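Maltose/maltodextrin transport permease homologue (Bdellovibrio bacteriovorus HD100, PDB 6FFL) probably binds maltose and maltodextrins through this solute-binding domain, here holding maltotriose, for uptake by the ABC transporter to which the domain is fused. Local coordinates at residues D153-F166 with E225-S237. Sequence-based numbering, arbitrary orientation.
With GLC (alpha-D-glucopyranose), chain B; GLC (alpha-D-glucopyranose), chain C; GLC (alpha-D-glucopyranose), chain D.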
# COMPACT_ATOMS: atom_id res chain seq x y z
N ASP A 153 -12.76 15.21 -20.66
CA ASP A 153 -11.37 15.62 -20.83
C ASP A 153 -10.61 15.67 -19.51
O ASP A 153 -9.43 15.30 -19.46
CB ASP A 153 -11.32 17.00 -21.50
CG ASP A 153 -12.06 17.02 -22.81
OD1 ASP A 153 -13.07 17.75 -22.92
OD2 ASP A 153 -11.62 16.31 -23.74
N ARG A 154 -11.26 16.12 -18.45
CA ARG A 154 -10.64 16.17 -17.13
C ARG A 154 -11.63 15.64 -16.11
O ARG A 154 -12.82 15.93 -16.18
CB ARG A 154 -10.21 17.61 -16.76
CG ARG A 154 -9.43 18.32 -17.86
CD ARG A 154 -8.57 19.46 -17.32
NE ARG A 154 -9.36 20.58 -16.82
CZ ARG A 154 -9.72 21.63 -17.56
NH1 ARG A 154 -9.36 21.71 -18.83
NH2 ARG A 154 -10.44 22.61 -17.02
N TRP A 155 -11.13 14.84 -15.17
CA TRP A 155 -11.94 14.20 -14.15
C TRP A 155 -11.76 14.91 -12.82
O TRP A 155 -10.67 15.38 -12.50
CB TRP A 155 -11.56 12.72 -14.00
CG TRP A 155 -12.08 11.94 -15.15
CD1 TRP A 155 -11.39 11.54 -16.25
CD2 TRP A 155 -13.42 11.49 -15.33
NE1 TRP A 155 -12.22 10.86 -17.10
CE2 TRP A 155 -13.47 10.82 -16.55
CE3 TRP A 155 -14.58 11.60 -14.56
CZ2 TRP A 155 -14.65 10.24 -17.03
CZ3 TRP A 155 -15.75 11.03 -15.03
CH2 TRP A 155 -15.77 10.36 -16.26
N GLY A 156 -12.85 14.99 -12.06
CA GLY A 156 -12.73 15.57 -10.73
C GLY A 156 -11.89 14.70 -9.81
O GLY A 156 -11.10 15.21 -9.01
N LEU A 157 -12.04 13.38 -9.92
CA LEU A 157 -11.38 12.47 -9.00
C LEU A 157 -11.06 11.17 -9.72
O LEU A 157 -11.91 10.64 -10.45
CB LEU A 157 -12.29 12.16 -7.79
CG LEU A 157 -11.81 11.09 -6.80
CD1 LEU A 157 -10.52 11.53 -6.12
CD2 LEU A 157 -12.90 10.83 -5.76
N VAL A 158 -9.86 10.64 -9.50
CA VAL A 158 -9.48 9.33 -10.02
C VAL A 158 -8.86 8.51 -8.90
O VAL A 158 -8.15 9.05 -8.04
CB VAL A 158 -8.50 9.41 -11.21
CG1 VAL A 158 -9.15 10.11 -12.42
CG2 VAL A 158 -7.20 10.12 -10.80
N PHE A 159 -9.12 7.21 -8.93
CA PHE A 159 -8.37 6.27 -8.11
C PHE A 159 -8.72 4.85 -8.55
O PHE A 159 -9.68 4.62 -9.30
CB PHE A 159 -8.57 6.48 -6.59
CG PHE A 159 -9.96 6.22 -6.05
CD1 PHE A 159 -11.05 6.99 -6.43
CD2 PHE A 159 -10.14 5.27 -5.04
CE1 PHE A 159 -12.30 6.77 -5.87
CE2 PHE A 159 -11.38 5.04 -4.47
CZ PHE A 159 -12.48 5.80 -4.88
N ASN A 160 -7.91 3.91 -8.07
CA ASN A 160 -8.03 2.50 -8.42
C ASN A 160 -9.13 1.88 -7.55
O ASN A 160 -8.89 1.01 -6.72
CB ASN A 160 -6.69 1.80 -8.23
CG ASN A 160 -6.68 0.38 -8.75
OD1 ASN A 160 -7.53 0.01 -9.56
ND2 ASN A 160 -5.73 -0.42 -8.28
N TYR A 161 -10.36 2.34 -7.79
CA TYR A 161 -11.45 2.04 -6.86
C TYR A 161 -11.97 0.61 -6.95
O TYR A 161 -12.80 0.23 -6.12
CB TYR A 161 -12.59 3.05 -7.07
CG TYR A 161 -13.21 3.04 -8.46
CD1 TYR A 161 -14.12 2.06 -8.84
CD2 TYR A 161 -12.92 4.05 -9.37
CE1 TYR A 161 -14.69 2.07 -10.09
CE2 TYR A 161 -13.49 4.07 -10.63
CZ TYR A 161 -14.38 3.09 -10.98
OH TYR A 161 -14.95 3.12 -12.24
N THR A 162 -11.53 -0.18 -7.93
CA THR A 162 -11.88 -1.60 -7.94
C THR A 162 -11.06 -2.42 -6.95
O THR A 162 -11.49 -3.51 -6.56
CB THR A 162 -11.68 -2.21 -9.33
OG1 THR A 162 -10.31 -2.10 -9.72
CG2 THR A 162 -12.56 -1.53 -10.38
N GLU A 163 -9.89 -1.93 -6.59
CA GLU A 163 -8.94 -2.65 -5.76
C GLU A 163 -9.31 -2.50 -4.30
O GLU A 163 -9.47 -1.37 -3.83
CB GLU A 163 -7.53 -2.10 -6.02
CG GLU A 163 -6.41 -2.86 -5.33
CD GLU A 163 -6.24 -4.28 -5.82
OE1 GLU A 163 -6.51 -4.53 -7.02
OE2 GLU A 163 -5.85 -5.16 -5.02
N PRO A 164 -9.46 -3.59 -3.54
CA PRO A 164 -10.00 -3.46 -2.18
C PRO A 164 -9.21 -2.52 -1.27
O PRO A 164 -9.81 -1.84 -0.43
CB PRO A 164 -9.97 -4.90 -1.65
CG PRO A 164 -10.06 -5.74 -2.86
CD PRO A 164 -9.34 -5.00 -3.96
N PHE A 165 -7.88 -2.49 -1.40
CA PHE A 165 -7.10 -1.56 -0.57
C PHE A 165 -7.63 -0.14 -0.70
O PHE A 165 -7.62 0.62 0.28
CB PHE A 165 -5.64 -1.62 -1.00
CG PHE A 165 -4.68 -1.03 0.01
CD1 PHE A 165 -4.49 -1.63 1.25
CD2 PHE A 165 -3.95 0.11 -0.31
CE1 PHE A 165 -3.57 -1.10 2.17
CE2 PHE A 165 -3.04 0.65 0.60
CZ PHE A 165 -2.86 0.04 1.85
N PHE A 166 -8.12 0.22 -1.88
CA PHE A 166 -8.51 1.60 -2.14
C PHE A 166 -9.92 1.93 -1.66
O PHE A 166 -10.22 3.11 -1.47
CB PHE A 166 -8.34 1.90 -3.63
CG PHE A 166 -6.90 1.97 -4.07
CD1 PHE A 166 -6.16 0.81 -4.28
CD2 PHE A 166 -6.29 3.20 -4.27
CE1 PHE A 166 -4.83 0.88 -4.68
CE2 PHE A 166 -4.95 3.27 -4.68
CZ PHE A 166 -4.23 2.11 -4.88
N GLU A 225 -0.92 13.90 -16.07
CA GLU A 225 -1.18 14.62 -17.30
C GLU A 225 -2.13 15.80 -17.12
O GLU A 225 -2.68 16.29 -18.10
CB GLU A 225 -1.72 13.66 -18.36
CG GLU A 225 -0.69 12.60 -18.77
CD GLU A 225 -1.31 11.41 -19.47
OE1 GLU A 225 -2.52 11.47 -19.80
OE2 GLU A 225 -0.59 10.42 -19.68
N ASN A 226 -2.35 16.24 -15.87
CA ASN A 226 -3.23 17.36 -15.58
C ASN A 226 -4.66 17.09 -16.03
O ASN A 226 -5.39 18.02 -16.41
CB ASN A 226 -2.72 18.66 -16.20
CG ASN A 226 -1.33 19.01 -15.73
OD1 ASN A 226 -1.05 18.97 -14.53
ND2 ASN A 226 -0.45 19.37 -16.66
N LYS A 227 -5.08 15.83 -16.02
CA LYS A 227 -6.43 15.46 -16.42
C LYS A 227 -7.27 14.97 -15.25
O LYS A 227 -8.38 14.47 -15.47
CB LYS A 227 -6.39 14.41 -17.53
CG LYS A 227 -5.72 14.90 -18.81
CD LYS A 227 -5.84 13.87 -19.94
CE LYS A 227 -5.32 14.43 -21.25
NZ LYS A 227 -3.87 14.14 -21.46
N ALA A 228 -6.78 15.09 -14.02
CA ALA A 228 -7.52 14.73 -12.82
C ALA A 228 -7.18 15.73 -11.73
O ALA A 228 -6.01 15.84 -11.35
CB ALA A 228 -7.19 13.30 -12.36
N ALA A 229 -8.19 16.44 -11.22
CA ALA A 229 -7.92 17.43 -10.17
C ALA A 229 -7.51 16.75 -8.87
O ALA A 229 -6.63 17.25 -8.16
CB ALA A 229 -9.15 18.30 -9.93
N MET A 230 -8.12 15.61 -8.56
CA MET A 230 -7.89 14.92 -7.30
C MET A 230 -7.61 13.45 -7.57
O MET A 230 -8.06 12.88 -8.57
CB MET A 230 -9.10 15.05 -6.37
CG MET A 230 -9.26 16.45 -5.83
SD MET A 230 -10.71 16.72 -4.83
CE MET A 230 -12.02 16.76 -6.06
N LEU A 231 -6.84 12.85 -6.67
CA LEU A 231 -6.43 11.46 -6.77
C LEU A 231 -6.47 10.86 -5.37
O LEU A 231 -6.24 11.56 -4.38
CB LEU A 231 -5.02 11.37 -7.37
CG LEU A 231 -4.18 10.10 -7.15
CD1 LEU A 231 -4.69 9.02 -8.09
CD2 LEU A 231 -2.73 10.38 -7.42
N ILE A 232 -6.77 9.56 -5.27
CA ILE A 232 -6.50 8.83 -4.04
C ILE A 232 -5.38 7.85 -4.33
O ILE A 232 -5.50 7.01 -5.23
CB ILE A 232 -7.75 8.13 -3.48
CG1 ILE A 232 -8.76 9.19 -3.02
CG2 ILE A 232 -7.36 7.24 -2.26
CD1 ILE A 232 -10.11 8.61 -2.58
N ASN A 233 -4.28 7.97 -3.60
CA ASN A 233 -3.12 7.12 -3.83
C ASN A 233 -2.27 7.14 -2.57
O ASN A 233 -2.54 7.88 -1.62
CB ASN A 233 -2.33 7.57 -5.06
CG ASN A 233 -1.57 6.43 -5.74
OD1 ASN A 233 -1.48 5.32 -5.21
ND2 ASN A 233 -1.04 6.70 -6.94
N GLY A 234 -1.23 6.30 -2.56
CA GLY A 234 -0.44 6.09 -1.37
C GLY A 234 0.88 6.86 -1.38
O GLY A 234 1.27 7.46 -2.38
N ASP A 235 1.58 6.82 -0.24
CA ASP A 235 2.83 7.58 -0.15
C ASP A 235 3.91 7.03 -1.08
O ASP A 235 4.87 7.76 -1.39
CB ASP A 235 3.31 7.66 1.31
CG ASP A 235 3.77 6.30 1.88
OD1 ASP A 235 3.36 5.23 1.38
OD2 ASP A 235 4.55 6.33 2.86
N TRP A 236 3.76 5.80 -1.58
CA TRP A 236 4.71 5.28 -2.57
C TRP A 236 4.71 6.08 -3.86
O TRP A 236 5.65 5.96 -4.65
CB TRP A 236 4.38 3.82 -2.92
CG TRP A 236 2.97 3.67 -3.45
CD1 TRP A 236 2.54 3.92 -4.73
CD2 TRP A 236 1.80 3.29 -2.70
NE1 TRP A 236 1.18 3.71 -4.82
CE2 TRP A 236 0.70 3.32 -3.59
CE3 TRP A 236 1.58 2.91 -1.37
CZ2 TRP A 236 -0.60 2.99 -3.19
CZ3 TRP A 236 0.28 2.59 -0.96
CH2 TRP A 236 -0.79 2.63 -1.87
N SER A 237 3.67 6.89 -4.10
CA SER A 237 3.53 7.59 -5.37
C SER A 237 4.12 9.00 -5.35
O SER A 237 4.23 9.61 -6.42
CB SER A 237 2.05 7.65 -5.78
OG SER A 237 1.31 8.52 -4.91
C1 GLC B . -2.72 -4.28 -0.30
C2 GLC B . -2.20 -5.54 0.40
C3 GLC B . -2.37 -6.75 -0.53
C4 GLC B . -3.82 -6.88 -0.95
C5 GLC B . -4.30 -5.57 -1.60
C6 GLC B . -5.81 -5.62 -1.83
O2 GLC B . -0.83 -5.39 0.80
O3 GLC B . -1.97 -7.96 0.15
O4 GLC B . -3.94 -7.96 -1.89
O5 GLC B . -4.08 -4.49 -0.69
O6 GLC B . -6.26 -4.54 -2.67
C1 GLC C . 0.09 -0.64 -2.81
C2 GLC C . 0.33 -1.08 -1.37
C3 GLC C . -0.09 -2.52 -1.11
C4 GLC C . -1.53 -2.68 -1.58
C5 GLC C . -1.62 -2.29 -3.06
C6 GLC C . -3.05 -2.45 -3.58
O2 GLC C . 1.73 -0.90 -1.09
O3 GLC C . -0.01 -2.77 0.30
O4 GLC C . -1.92 -4.03 -1.45
O5 GLC C . -1.26 -0.92 -3.18
O6 GLC C . -3.05 -2.43 -5.03
C1 GLC D . 3.52 0.26 -6.65
C2 GLC D . 4.01 0.34 -5.20
C3 GLC D . 3.18 -0.56 -4.29
C4 GLC D . 1.68 -0.30 -4.48
C5 GLC D . 1.31 -0.39 -5.96
C6 GLC D . -0.15 -0.01 -6.19
O1 GLC D . 3.80 -1.03 -7.18
O2 GLC D . 5.37 -0.10 -5.11
O3 GLC D . 3.59 -0.33 -2.93
O4 GLC D . 0.97 -1.28 -3.70
O5 GLC D . 2.10 0.51 -6.74
O6 GLC D . -0.52 -0.25 -7.56
O HOH W 1 -5.25 5.20 -7.47
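W155 pairs in parallel with A228, L157 with M230 and V158 with L231; the chains bend at G156 and A229. Strand 157-158 is an outermost strand of a four-stranded sheet, beside 228-234. W155 N donates to K227 O (2.8 Å), W155 O accepts from A229 N, V158 N donates to M230 O, and V158 O accepts from I232 N (3.1 Å). Where the strands part, a water bridges N160 N and I232 O.

Apolar packing lines both faces. On one, V158 CG2 meets A228 CB (3.5 Å) and L231 CD1, against helix 216-224. On the other, L157 CD1 lies against M230 CB (3.8 Å).

I232 CD1 makes a CH-pi contact over the F159 ring, 4.0 Å from its centroid and 4° off the normal. Y161 CB sits near the rim of the opposite face.

Beyond the strands lies the sugar pocket. F165 CE2 touches W236 CH2 (3.9 Å) at the indole edge. The indole stacks one face on the middle and reducing-end glucoses and rests the other on G234 CA. E163 OE2, salt-bridged to R355, accepts a very short hydrogen bond (2.5 Å) from O6 of the chain B glucose. The same O6 accepts from F165 N (2.9 Å).

This part of the maltotriose site thus pairs aromatic stacking with a hydroxyl gripped by E163 and F165.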